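Local coordinates for glycosyl hydrolase, family 38 (Enterococcus faecalis, PDB 5KBP), which probably hydrolyses alpha-mannosidic linkages, as a metal-dependent glycoside hydrolase of family 38, at residues 98-103 and 690-695; 141-146 and 870-875; 173-178 and 187-192; 716-721 and 795-800; 826-831 and 853-858. All blocks are in the same frame, centred on the assembly; numbering follows the deposited sequence.

Interactions 1 to 4 are buried, and only interaction 5 is partly buried. Interactions 1, 2 and 4 bring distant parts of the chain together. Interaction 1 sets the start of helix 100-117 against the loop between strands 686-690 and 695-699, mostly by polar bonds and one tyrosine face. Interaction 4 touches it through Asp690 and Tyr797 but is itself apolar and aromatic. Interaction 2 lies about 16 Å from interaction 1, centre to centre, and joins the N-terminal region to the C-terminal sandwich with one backbone bond and aliphatic contacts. Interaction 3 is local, a beta hairpin with backbone bonds. Interaction 5 has no hydrogen bonds between its segments and a sulfate at its outer end.

Interaction 1 of 5, residues 98-103 and 690-695; sequences ISSESN and DSIYEV
Glu101 OE2 accepts from Tyr693 OH at 2.7 Å. This bond ties the N-capped start of helix 100-117, in the N-terminal domain, to the loop between two neighbouring antiparallel strands, 686-690 and 695-699, of the C-terminal domain. The hydroxyl meets OE2 from above the carboxylate plane, 79° out of it, and the carboxylate stands almost perpendicular to the ring. Thr832 also bonds to OE2, while OE1 makes salt bridges with Arg846 and Arg105. These charges would probably favour an ionised Glu101. Ser99 is the N-cap: its OG accepts from Ser102 N at 3.1 Å, and Glu318 bonds to the same OG. Ser100 meets the loop with both side-chain atoms. Its OG lies beside its own backbone N (chi1 -61°) and accepts from Tyr693 N at 3.1 Å. Ile692 packs beside this bond, with CD1 3.3 Å from Ile98 O and 3.7 Å from Asn103 ND2. Ser100 CB sits over the centre of the Tyr693 ring, a CH-pi contact 3.5 Å from the centroid.

Interaction 2 of 5, residues 141-146 and 870-875; sequences QLANLP and TNVLEE
Val872 N donates to Leu142 O at 3.2 Å, across the contact between the end of helix 136-141 and a turn that follows strand 864-870. Leu142 CB lies 4.0 Å from Val872 CG1. CG is anti to the carbonyl carbon (chi1 -75°), and the two methyls beyond it part company. CD1 stays with Val872 CG1, also at 4.0 Å, whereas CD2 passes Asn871 CB at 4.1 Å. Asn871 CB and Val872 CG2 crowd the same Leu142 O, at 3.1 and 3.2 Å. Next along the chain, Ala143 CB packs on Leu873 CG at 4.4 Å. At the exposed Asn144 a water accepts from ND2 at 2.8 Å and, weakly, from Asn871 ND2. The Asn871 OD1 atom takes a bond from Glu875 N, within its own loop. Val104 and Leu108 of helix 100-117 pack on Val872 and Leu873. The arrangement sets a helix C-cap, a Schellman motif with Asn144 as its C-prime residue, against a type I beta turn from Asn871 to Glu874 in the C-terminal beta sandwich region.

Interaction 3 of 5, residues 173-178 and 187-192; sequences SEMWWE and GLLFAN
Met175 and Gly187 form a hydrogen-bonded antiparallel pair in the beta hairpin of strands 174-178 and 184-189. The hairpin belongs to a mixed sheet, where strands 147-150 and 280-282 flank it. The tight part is the backbone. Gly187 N donates to Met175 O at 2.6 Å, and Met175 N donates back to Gly187 O at 2.9 Å. The third bond, from Leu189 N to Ser173 O, is also 2.9 Å and fairly straight, with an angle of 163° at the hydrogen. Between them, Glu174 and Leu188 form a non-hydrogen-bonded pair. Glu174 CA approaches Gly187 O at 3.4 Å in a CA-H...O contact.

On the face where Tyr266 of helix 263-270 packs, the side chains meet more loosely, with Glu174 CG and Leu188 CD1 4.3 Å apart. Glu174 OE2 itself bonds to Ser223. The solvent side is the partly exposed end past the last strand bond, where only Ser173 CB and Ala191 CB touch, at 3.9 Å. The opposite face is closely packed. Phe150 lies against both Met175 and Leu189 there. The Met175 chain bends at chi3 (64°), which carries CE toward Leu189. Met175 CE rests 3.7 Å from Leu189 CB.

Interaction 4 of 5, residues 716-721 and 795-800; sequences QAFVNV and QAYSAQ
Phe718 CG lies between its backbone N and carbonyl carbon (chi1 56°), while Tyr797 CG is anti to its carbonyl carbon (chi1 -63°). The rings beyond them meet obliquely, with planes 59° apart and centroids 5.4 Å apart. Phe718 CE2 makes the closest approach, to Tyr797 OH at 3.3 Å, and it also reaches Tyr797 CZ at 3.5 Å. The hydroxyl and CZ both lie at the edge of the Phe718 ring, near its plane. This hydroxyl is bonded to Asp690, so the polar tip of the tyrosine has a partner beside the apolar contact. Ala717 CB packs against the same tyrosine, 3.7 Å from Tyr797 CE1. One residue before Tyr797, Ala796 CB meets Phe718 CD2 at 4.0 Å. Gln800 adds a light touch, with NE2 4.2 Å from Ala717 CA, while its amide bonds to Arg315 and Asn732. No hydrogen bond joins the two segments. Tyr793 of helix 789-799 stacks on Phe718. The helix thus packs against strand 718-722, which lies between strands 686-690 and 727-732 in a large antiparallel sheet; Phe731 of strand 727-732 lies against Ala796 and Ala799.

Interaction 5 of 5, residues 826-831 and 853-858; sequences EGPIGW and QNIPCE. With SO4 (sulfate ion), chain I.
The start of an outer strand in the C-terminal beta sandwich region meets a loop here. Strand 829-836 supplies Ile829 and Trp831, and the loop before strand 860-861 supplies Ile855 and Cys857. The contact is apolar. Ile855 reaches in from the loop. Its CG1 lies between the backbone N and carbonyl carbon (chi1 68°), and CD1 extends beyond it to touch Ile829 CG1 at 3.6 Å. The same methyl meets Pro828 CG at 3.9 Å, the two side chains reaching toward each other tip to tip. Pro828 centres an inverse gamma turn, and Gly827 before it has backbone angles that call for glycine. Farther in, Cys857 SG is anti to its backbone N (chi1 -169°). It rests 3.6 Å from Ile829 CD1. It also forms an oblique sulfur-aromatic contact with Trp831, whose CH2 is 4.1 Å from SG. Ile829 CG2 covers one face of that ring, toward the rim, and His824 meets it edge-to-face. At the exposed end of the loop a sulfate, probably from the crystallisation liquor, is bonded by Ala852 N. Gln853 NE2 donates to its O2 at 3.0 Å and to its O3 at 3.1 Å.

Interaction 1 of 5, residues 98-103 and 690-695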
# COMPACT_ATOMS: atom_id res chain seq x y z
N ILE A 98 -6.12 15.46 -12.80
CA ILE A 98 -4.84 14.88 -13.18
C ILE A 98 -4.18 15.79 -14.21
O ILE A 98 -4.84 16.60 -14.87
CB ILE A 98 -4.98 13.44 -13.74
CG1 ILE A 98 -5.64 13.45 -15.11
CG2 ILE A 98 -5.77 12.58 -12.77
CD1 ILE A 98 -5.68 12.08 -15.76
N SER A 99 -2.86 15.66 -14.32
CA SER A 99 -2.09 16.56 -15.16
C SER A 99 -2.45 16.39 -16.63
O SER A 99 -3.09 15.42 -17.04
CB SER A 99 -0.59 16.32 -14.96
OG SER A 99 -0.21 15.04 -15.41
N SER A 100 -2.02 17.37 -17.43
CA SER A 100 -2.26 17.33 -18.87
C SER A 100 -1.63 16.10 -19.49
O SER A 100 -2.26 15.40 -20.30
CB SER A 100 -1.73 18.60 -19.52
OG SER A 100 -2.38 19.75 -19.02
N GLU A 101 -0.38 15.81 -19.14
CA GLU A 101 0.30 14.64 -19.68
C GLU A 101 -0.34 13.35 -19.20
O GLU A 101 -0.43 12.38 -19.96
CB GLU A 101 1.78 14.67 -19.32
CG GLU A 101 2.59 15.63 -20.17
CD GLU A 101 2.63 15.22 -21.63
OE1 GLU A 101 2.70 14.01 -21.91
OE2 GLU A 101 2.59 16.12 -22.50
N SER A 102 -0.79 13.31 -17.94
CA SER A 102 -1.41 12.10 -17.41
C SER A 102 -2.65 11.72 -18.22
O SER A 102 -2.94 10.53 -18.40
CB SER A 102 -1.78 12.29 -15.94
OG SER A 102 -0.61 12.40 -15.15
N ASN A 103 -3.39 12.71 -18.71
CA ASN A 103 -4.51 12.42 -19.60
C ASN A 103 -4.03 11.80 -20.90
O ASN A 103 -4.68 10.91 -21.45
CB ASN A 103 -5.30 13.70 -19.88
CG ASN A 103 -6.15 14.13 -18.70
OD1 ASN A 103 -7.17 13.50 -18.40
ND2 ASN A 103 -5.75 15.20 -18.03
N ASP A 690 -5.63 27.64 -15.13
CA ASP A 690 -4.90 26.59 -15.83
C ASP A 690 -5.72 25.31 -15.85
O ASP A 690 -6.16 24.82 -14.81
CB ASP A 690 -3.55 26.34 -15.15
CG ASP A 690 -2.65 25.44 -15.98
OD1 ASP A 690 -2.65 25.57 -17.22
OD2 ASP A 690 -1.93 24.61 -15.39
N SER A 691 -5.94 24.78 -17.05
CA SER A 691 -6.67 23.52 -17.19
C SER A 691 -5.80 22.48 -17.87
O SER A 691 -4.60 22.37 -17.58
CB SER A 691 -7.96 23.74 -17.98
OG SER A 691 -8.78 22.58 -17.94
N ILE A 692 -6.37 21.71 -18.79
CA ILE A 692 -5.66 20.64 -19.48
C ILE A 692 -5.27 21.15 -20.86
O ILE A 692 -6.12 21.26 -21.75
CB ILE A 692 -6.51 19.36 -19.58
CG1 ILE A 692 -6.95 18.93 -18.18
CG2 ILE A 692 -5.73 18.26 -20.27
CD1 ILE A 692 -5.80 18.76 -17.21
N TYR A 693 -3.98 21.46 -21.03
CA TYR A 693 -3.46 22.00 -22.29
C TYR A 693 -4.23 23.25 -22.71
O TYR A 693 -4.49 23.47 -23.90
CB TYR A 693 -3.48 20.95 -23.40
CG TYR A 693 -2.57 19.77 -23.18
CD1 TYR A 693 -1.19 19.92 -23.17
CD2 TYR A 693 -3.09 18.49 -23.01
CE1 TYR A 693 -0.35 18.83 -22.97
CE2 TYR A 693 -2.26 17.40 -22.81
CZ TYR A 693 -0.89 17.58 -22.80
OH TYR A 693 -0.06 16.50 -22.60
N GLU A 694 -4.59 24.08 -21.74
CA GLU A 694 -5.51 25.17 -22.01
C GLU A 694 -5.52 26.15 -20.85
O GLU A 694 -5.53 25.74 -19.69
CB GLU A 694 -6.93 24.62 -22.26
CG GLU A 694 -8.04 25.65 -22.20
CD GLU A 694 -9.41 25.02 -22.32
OE1 GLU A 694 -10.24 25.55 -23.09
OE2 GLU A 694 -9.65 23.99 -21.66
N VAL A 695 -5.50 27.43 -21.17
CA VAL A 695 -5.82 28.50 -20.23
C VAL A 695 -7.27 28.88 -20.50
O VAL A 695 -7.56 29.66 -21.42
CB VAL A 695 -4.87 29.69 -20.36
CG1 VAL A 695 -5.30 30.81 -19.43
CG2 VAL A 695 -3.45 29.27 -20.06

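Interaction 2 of 5, residues 141-146 and 870-875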
# COMPACT_ATOMS: atom_id res chain seq x y z
N GLN A 141 -9.01 13.70 -31.08
CA GLN A 141 -8.55 13.65 -32.46
C GLN A 141 -7.06 13.32 -32.53
O GLN A 141 -6.62 12.60 -33.43
CB GLN A 141 -8.83 14.98 -33.16
CG GLN A 141 -9.36 14.84 -34.57
CD GLN A 141 -10.72 14.17 -34.63
OE1 GLN A 141 -10.82 12.95 -34.73
NE2 GLN A 141 -11.77 14.97 -34.55
N LEU A 142 -6.27 13.84 -31.59
CA LEU A 142 -4.85 13.53 -31.53
C LEU A 142 -4.57 12.12 -31.03
O LEU A 142 -3.40 11.75 -30.92
CB LEU A 142 -4.12 14.54 -30.63
CG LEU A 142 -3.89 15.94 -31.20
CD1 LEU A 142 -3.15 16.81 -30.19
CD2 LEU A 142 -3.14 15.87 -32.51
N ALA A 143 -5.60 11.33 -30.74
CA ALA A 143 -5.42 9.93 -30.38
C ALA A 143 -6.22 9.00 -31.30
O ALA A 143 -6.49 7.85 -30.93
CB ALA A 143 -5.81 9.69 -28.92
N ASN A 144 -6.59 9.49 -32.48
CA ASN A 144 -7.36 8.71 -33.46
C ASN A 144 -8.72 8.31 -32.91
O ASN A 144 -9.24 7.22 -33.19
CB ASN A 144 -6.57 7.49 -33.94
CG ASN A 144 -5.21 7.85 -34.49
OD1 ASN A 144 -5.02 8.94 -35.04
ND2 ASN A 144 -4.24 6.95 -34.35
N LEU A 145 -9.32 9.19 -32.11
CA LEU A 145 -10.66 8.96 -31.57
C LEU A 145 -11.60 10.03 -32.11
O LEU A 145 -11.49 11.20 -31.73
CB LEU A 145 -10.63 8.99 -30.04
CG LEU A 145 -9.79 7.90 -29.37
CD1 LEU A 145 -9.93 7.99 -27.86
CD2 LEU A 145 -10.20 6.53 -29.86
N PRO A 146 -12.53 9.67 -33.00
CA PRO A 146 -13.42 10.67 -33.61
C PRO A 146 -14.70 10.96 -32.85
O PRO A 146 -15.46 11.84 -33.27
CB PRO A 146 -13.73 10.03 -34.97
CG PRO A 146 -13.76 8.57 -34.67
CD PRO A 146 -12.72 8.34 -33.59
N THR A 870 3.83 15.06 -34.83
CA THR A 870 3.08 13.84 -34.56
C THR A 870 1.86 14.15 -33.69
O THR A 870 1.68 15.26 -33.20
CB THR A 870 3.95 12.79 -33.86
OG1 THR A 870 4.28 13.24 -32.54
CG2 THR A 870 5.23 12.55 -34.64
N ASN A 871 1.03 13.13 -33.52
CA ASN A 871 -0.07 13.19 -32.57
C ASN A 871 0.47 12.87 -31.18
O ASN A 871 1.68 12.77 -30.97
CB ASN A 871 -1.19 12.24 -33.00
CG ASN A 871 -0.70 10.81 -33.24
OD1 ASN A 871 0.27 10.36 -32.63
ND2 ASN A 871 -1.37 10.11 -34.14
N VAL A 872 -0.42 12.71 -30.19
CA VAL A 872 0.04 12.35 -28.85
C VAL A 872 0.36 10.87 -28.73
O VAL A 872 0.96 10.46 -27.73
CB VAL A 872 -0.99 12.74 -27.78
CG1 VAL A 872 -1.24 14.24 -27.81
CG2 VAL A 872 -2.28 11.96 -27.96
N LEU A 873 -0.01 10.06 -29.72
CA LEU A 873 0.44 8.68 -29.80
C LEU A 873 1.80 8.55 -30.46
O LEU A 873 2.24 7.43 -30.74
CB LEU A 873 -0.59 7.83 -30.55
CG LEU A 873 -2.00 7.77 -29.95
CD1 LEU A 873 -2.88 6.80 -30.73
CD2 LEU A 873 -1.95 7.40 -28.47
N GLU A 874 2.46 9.68 -30.74
CA GLU A 874 3.83 9.72 -31.26
C GLU A 874 3.94 9.16 -32.67
O GLU A 874 5.01 8.69 -33.07
CB GLU A 874 4.80 9.01 -30.31
CG GLU A 874 4.95 9.69 -28.96
CD GLU A 874 5.36 8.74 -27.86
OE1 GLU A 874 5.03 9.00 -26.69
OE2 GLU A 874 6.01 7.72 -28.17
N GLU A 875 2.85 9.21 -33.44
CA GLU A 875 2.87 8.79 -34.83
C GLU A 875 2.64 9.98 -35.75
O GLU A 875 1.92 10.92 -35.38
CB GLU A 875 1.81 7.72 -35.10
CG GLU A 875 2.06 6.41 -34.36
CD GLU A 875 3.44 5.84 -34.63
OE1 GLU A 875 3.93 5.96 -35.77
OE2 GLU A 875 4.03 5.25 -33.70
O HOH W 1 -1.47 6.71 -34.47

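Interaction 3 of 5, residues 173-178 and 187-192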
# COMPACT_ATOMS: atom_id res chain seq x y z
N SER A 173 -29.72 13.89 -28.11
CA SER A 173 -28.68 13.13 -27.43
C SER A 173 -27.44 12.95 -28.28
O SER A 173 -26.48 12.30 -27.83
CB SER A 173 -29.22 11.77 -26.99
OG SER A 173 -29.93 11.14 -28.04
N GLU A 174 -27.43 13.48 -29.50
CA GLU A 174 -26.25 13.54 -30.35
C GLU A 174 -25.93 15.00 -30.63
O GLU A 174 -26.84 15.82 -30.78
CB GLU A 174 -26.45 12.79 -31.67
CG GLU A 174 -26.82 11.31 -31.52
CD GLU A 174 -28.27 11.10 -31.14
OE1 GLU A 174 -28.54 10.29 -30.23
OE2 GLU A 174 -29.14 11.76 -31.74
N MET A 175 -24.64 15.32 -30.69
CA MET A 175 -24.23 16.72 -30.81
C MET A 175 -22.81 16.78 -31.33
O MET A 175 -22.07 15.78 -31.32
CB MET A 175 -24.36 17.45 -29.48
CG MET A 175 -23.33 17.02 -28.44
SD MET A 175 -23.79 17.46 -26.76
CE MET A 175 -25.27 16.48 -26.56
N TRP A 176 -22.42 17.97 -31.79
CA TRP A 176 -21.04 18.25 -32.14
C TRP A 176 -20.34 18.90 -30.96
O TRP A 176 -20.91 19.77 -30.30
CB TRP A 176 -20.96 19.15 -33.37
CG TRP A 176 -21.54 18.54 -34.61
CD1 TRP A 176 -22.64 18.96 -35.29
CD2 TRP A 176 -21.05 17.39 -35.30
NE1 TRP A 176 -22.87 18.14 -36.37
CE2 TRP A 176 -21.91 17.17 -36.40
CE3 TRP A 176 -19.97 16.52 -35.10
CZ2 TRP A 176 -21.72 16.12 -37.29
CZ3 TRP A 176 -19.79 15.48 -36.00
CH2 TRP A 176 -20.66 15.28 -37.08
N TRP A 177 -19.11 18.47 -30.70
CA TRP A 177 -18.31 19.02 -29.61
C TRP A 177 -17.07 19.67 -30.22
O TRP A 177 -16.19 18.98 -30.74
CB TRP A 177 -17.93 17.93 -28.61
CG TRP A 177 -17.45 18.48 -27.30
CD1 TRP A 177 -17.33 19.79 -26.96
CD2 TRP A 177 -17.02 17.72 -26.16
NE1 TRP A 177 -16.86 19.90 -25.67
CE2 TRP A 177 -16.66 18.65 -25.16
CE3 TRP A 177 -16.92 16.36 -25.89
CZ2 TRP A 177 -16.19 18.25 -23.91
CZ3 TRP A 177 -16.45 15.96 -24.65
CH2 TRP A 177 -16.10 16.90 -23.68
N GLU A 178 -17.01 21.00 -30.15
CA GLU A 178 -15.91 21.77 -30.71
C GLU A 178 -15.06 22.32 -29.58
O GLU A 178 -15.58 22.96 -28.66
CB GLU A 178 -16.44 22.90 -31.59
CG GLU A 178 -15.36 23.77 -32.22
CD GLU A 178 -15.93 24.79 -33.18
OE1 GLU A 178 -17.06 24.59 -33.67
OE2 GLU A 178 -15.25 25.81 -33.44
N GLY A 187 -20.31 14.02 -30.46
CA GLY A 187 -20.64 13.84 -29.06
C GLY A 187 -21.87 12.97 -28.90
O GLY A 187 -22.92 13.24 -29.50
N LEU A 188 -21.74 11.93 -28.09
CA LEU A 188 -22.84 11.02 -27.77
C LEU A 188 -23.17 11.18 -26.29
O LEU A 188 -22.39 10.78 -25.42
CB LEU A 188 -22.46 9.57 -28.10
CG LEU A 188 -23.54 8.50 -27.87
CD1 LEU A 188 -24.78 8.82 -28.70
CD2 LEU A 188 -23.00 7.12 -28.20
N LEU A 189 -24.33 11.77 -26.01
CA LEU A 189 -24.74 12.06 -24.65
C LEU A 189 -25.66 10.96 -24.13
O LEU A 189 -26.61 10.56 -24.81
CB LEU A 189 -25.46 13.41 -24.57
CG LEU A 189 -26.18 13.72 -23.25
CD1 LEU A 189 -25.18 13.89 -22.12
CD2 LEU A 189 -27.07 14.94 -23.40
N PHE A 190 -25.37 10.47 -22.93
CA PHE A 190 -26.28 9.57 -22.22
C PHE A 190 -27.38 10.43 -21.61
O PHE A 190 -27.40 10.73 -20.42
CB PHE A 190 -25.54 8.75 -21.16
CG PHE A 190 -24.42 7.91 -21.71
CD1 PHE A 190 -24.69 6.89 -22.61
CD2 PHE A 190 -23.11 8.13 -21.33
CE1 PHE A 190 -23.66 6.11 -23.11
CE2 PHE A 190 -22.08 7.36 -21.83
CZ PHE A 190 -22.36 6.34 -22.72
N ALA A 191 -28.32 10.84 -22.47
CA ALA A 191 -29.37 11.76 -22.05
C ALA A 191 -30.28 11.13 -21.00
O ALA A 191 -30.89 11.85 -20.20
CB ALA A 191 -30.18 12.23 -23.26
N ASN A 192 -30.39 9.81 -21.00
CA ASN A 192 -31.09 9.07 -19.95
C ASN A 192 -30.12 8.24 -19.12
O ASN A 192 -30.47 7.16 -18.65
CB ASN A 192 -32.18 8.19 -20.55
CG ASN A 192 -33.43 8.97 -20.90
OD1 ASN A 192 -34.28 9.22 -20.05
ND2 ASN A 192 -33.56 9.35 -22.17

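Interaction 4 of 5, residues 716-721 and 795-800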
# COMPACT_ATOMS: atom_id res chain seq x y z
N GLN A 716 -5.43 23.83 -12.25
CA GLN A 716 -4.22 23.02 -12.27
C GLN A 716 -3.08 23.74 -11.58
O GLN A 716 -2.87 23.56 -10.37
CB GLN A 716 -3.84 22.67 -13.72
CG GLN A 716 -4.58 21.47 -14.29
CD GLN A 716 -3.94 20.15 -13.92
OE1 GLN A 716 -2.73 19.98 -14.07
NE2 GLN A 716 -4.74 19.21 -13.43
N ALA A 717 -2.36 24.57 -12.32
CA ALA A 717 -1.16 25.22 -11.80
C ALA A 717 -1.38 26.64 -11.32
O ALA A 717 -0.63 27.11 -10.46
CB ALA A 717 -0.05 25.22 -12.86
N PHE A 718 -2.40 27.34 -11.82
CA PHE A 718 -2.56 28.75 -11.48
C PHE A 718 -3.99 29.20 -11.76
O PHE A 718 -4.79 28.49 -12.37
CB PHE A 718 -1.57 29.63 -12.25
CG PHE A 718 -1.65 29.47 -13.74
CD1 PHE A 718 -2.59 30.19 -14.47
CD2 PHE A 718 -0.79 28.62 -14.41
CE1 PHE A 718 -2.67 30.05 -15.84
CE2 PHE A 718 -0.87 28.48 -15.79
CZ PHE A 718 -1.81 29.19 -16.50
N VAL A 719 -4.29 30.41 -11.29
CA VAL A 719 -5.53 31.12 -11.60
C VAL A 719 -5.19 32.61 -11.68
O VAL A 719 -4.36 33.11 -10.91
CB VAL A 719 -6.62 30.85 -10.55
CG1 VAL A 719 -6.12 31.16 -9.15
CG2 VAL A 719 -7.88 31.65 -10.86
N ASN A 720 -5.81 33.31 -12.62
CA ASN A 720 -5.46 34.69 -12.92
C ASN A 720 -6.69 35.58 -12.99
O ASN A 720 -7.75 35.14 -13.45
CB ASN A 720 -4.67 34.78 -14.24
CG ASN A 720 -4.38 36.21 -14.65
OD1 ASN A 720 -5.16 36.83 -15.38
ND2 ASN A 720 -3.26 36.75 -14.18
N VAL A 721 -6.54 36.82 -12.54
CA VAL A 721 -7.55 37.86 -12.67
C VAL A 721 -6.86 39.12 -13.16
O VAL A 721 -5.88 39.56 -12.55
CB VAL A 721 -8.28 38.12 -11.33
CG1 VAL A 721 -9.06 39.43 -11.40
CG2 VAL A 721 -9.20 36.96 -10.99
N GLN A 795 6.40 30.85 -15.69
CA GLN A 795 7.11 30.78 -14.41
C GLN A 795 6.29 30.04 -13.36
O GLN A 795 6.87 29.46 -12.43
CB GLN A 795 7.47 32.18 -13.93
CG GLN A 795 8.48 32.91 -14.81
N ALA A 796 4.97 30.05 -13.48
CA ALA A 796 4.14 29.24 -12.59
C ALA A 796 4.35 27.76 -12.86
O ALA A 796 4.42 26.96 -11.92
CB ALA A 796 2.67 29.62 -12.75
N TYR A 797 4.44 27.37 -14.13
CA TYR A 797 4.83 26.01 -14.46
C TYR A 797 6.24 25.72 -13.98
O TYR A 797 6.53 24.61 -13.50
CB TYR A 797 4.74 25.78 -15.97
CG TYR A 797 3.35 25.90 -16.56
CD1 TYR A 797 2.25 25.37 -15.90
CD2 TYR A 797 3.15 26.53 -17.78
CE1 TYR A 797 0.98 25.48 -16.44
CE2 TYR A 797 1.89 26.64 -18.33
CZ TYR A 797 0.81 26.11 -17.66
OH TYR A 797 -0.45 26.22 -18.20
N SER A 798 7.14 26.70 -14.10
CA SER A 798 8.54 26.49 -13.76
C SER A 798 8.74 26.33 -12.25
O SER A 798 9.70 25.68 -11.83
CB SER A 798 9.38 27.65 -14.28
OG SER A 798 10.76 27.43 -14.05
N ALA A 799 7.85 26.90 -11.44
CA ALA A 799 8.01 26.80 -9.99
C ALA A 799 7.76 25.38 -9.49
O ALA A 799 8.29 24.99 -8.44
CB ALA A 799 7.07 27.78 -9.29
N GLN A 800 6.96 24.60 -10.22
CA GLN A 800 6.69 23.21 -9.83
C GLN A 800 7.82 22.26 -10.22
O GLN A 800 7.77 21.09 -9.82
CB GLN A 800 5.39 22.73 -10.47
CG GLN A 800 4.13 23.31 -9.85
CD GLN A 800 2.87 22.62 -10.35
OE1 GLN A 800 2.93 21.78 -11.25
NE2 GLN A 800 1.73 22.97 -9.76

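Interaction 5 of 5, residues 826-831 and 853-858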
# COMPACT_ATOMS: atom_id res chain seq x y z
N GLU A 826 10.85 30.82 -28.24
CA GLU A 826 10.42 31.66 -27.14
C GLU A 826 9.06 32.28 -27.44
O GLU A 826 8.75 32.63 -28.58
CB GLU A 826 11.47 32.76 -26.89
CG GLU A 826 11.52 33.28 -25.47
CD GLU A 826 12.86 33.91 -25.14
OE1 GLU A 826 13.90 33.35 -25.55
OE2 GLU A 826 12.87 34.97 -24.48
N GLY A 827 8.23 32.38 -26.40
CA GLY A 827 6.89 32.90 -26.56
C GLY A 827 5.92 32.33 -25.54
O GLY A 827 6.31 31.66 -24.58
N PRO A 828 4.59 32.60 -25.75
CA PRO A 828 3.55 32.13 -24.81
C PRO A 828 3.20 30.66 -25.02
O PRO A 828 2.12 30.29 -25.51
CB PRO A 828 2.38 33.06 -25.14
CG PRO A 828 2.54 33.35 -26.60
CD PRO A 828 4.03 33.39 -26.86
N ILE A 829 4.13 29.78 -24.63
CA ILE A 829 4.00 28.35 -24.85
C ILE A 829 4.25 27.63 -23.53
O ILE A 829 5.13 28.01 -22.76
CB ILE A 829 4.98 27.85 -25.93
CG1 ILE A 829 4.77 28.62 -27.24
CG2 ILE A 829 4.82 26.36 -26.17
CD1 ILE A 829 5.80 28.32 -28.30
N GLY A 830 3.47 26.58 -23.28
CA GLY A 830 3.71 25.68 -22.17
C GLY A 830 4.31 24.38 -22.68
O GLY A 830 3.78 23.76 -23.61
N TRP A 831 5.42 23.98 -22.07
CA TRP A 831 6.15 22.78 -22.45
C TRP A 831 5.91 21.71 -21.39
O TRP A 831 6.19 21.93 -20.21
CB TRP A 831 7.64 23.08 -22.62
CG TRP A 831 7.89 24.18 -23.59
CD1 TRP A 831 8.05 25.51 -23.30
CD2 TRP A 831 8.00 24.06 -25.01
NE1 TRP A 831 8.26 26.22 -24.46
CE2 TRP A 831 8.24 25.36 -25.52
CE3 TRP A 831 7.93 22.99 -25.91
CZ2 TRP A 831 8.40 25.60 -26.88
CZ3 TRP A 831 8.09 23.24 -27.26
CH2 TRP A 831 8.32 24.53 -27.73
N GLN A 853 -3.97 33.07 -30.62
CA GLN A 853 -3.37 33.56 -31.85
C GLN A 853 -2.36 32.55 -32.39
O GLN A 853 -1.78 31.76 -31.64
CB GLN A 853 -2.66 34.91 -31.62
CG GLN A 853 -3.59 36.10 -31.55
CD GLN A 853 -4.32 36.20 -30.23
OE1 GLN A 853 -5.55 36.28 -30.19
NE2 GLN A 853 -3.57 36.19 -29.13
N ASN A 854 -2.17 32.59 -33.70
CA ASN A 854 -1.10 31.82 -34.33
C ASN A 854 0.24 32.45 -34.00
O ASN A 854 0.48 33.62 -34.33
CB ASN A 854 -1.31 31.76 -35.84
CG ASN A 854 -2.58 31.03 -36.23
OD1 ASN A 854 -2.58 29.82 -36.42
ND2 ASN A 854 -3.68 31.78 -36.36
N ILE A 855 1.10 31.70 -33.33
CA ILE A 855 2.41 32.21 -32.91
C ILE A 855 3.50 31.39 -33.58
O ILE A 855 3.27 30.21 -33.92
CB ILE A 855 2.55 32.20 -31.38
CG1 ILE A 855 2.62 30.76 -30.86
CG2 ILE A 855 1.39 32.94 -30.73
CD1 ILE A 855 2.75 30.66 -29.36
N PRO A 856 4.69 31.95 -33.81
CA PRO A 856 5.78 31.14 -34.37
C PRO A 856 6.29 30.13 -33.36
O PRO A 856 6.43 30.43 -32.17
CB PRO A 856 6.85 32.19 -34.71
CG PRO A 856 6.57 33.32 -33.77
CD PRO A 856 5.08 33.35 -33.60
N CYS A 857 6.56 28.92 -33.83
CA CYS A 857 7.01 27.85 -32.94
C CYS A 857 7.91 26.91 -33.75
O CYS A 857 7.44 25.96 -34.37
CB CYS A 857 5.84 27.10 -32.32
SG CYS A 857 6.30 25.99 -30.97
N GLU A 858 9.21 27.19 -33.71
CA GLU A 858 10.23 26.33 -34.30
C GLU A 858 11.09 25.75 -33.19
O GLU A 858 11.61 26.50 -32.35
CB GLU A 858 11.09 27.09 -35.30
S SO4 I . -5.52 36.03 -26.22
O1 SO4 I . -6.09 36.63 -25.02
O2 SO4 I . -4.07 36.13 -26.19
O3 SO4 I . -6.03 36.74 -27.40
O4 SO4 I . -5.92 34.63 -26.30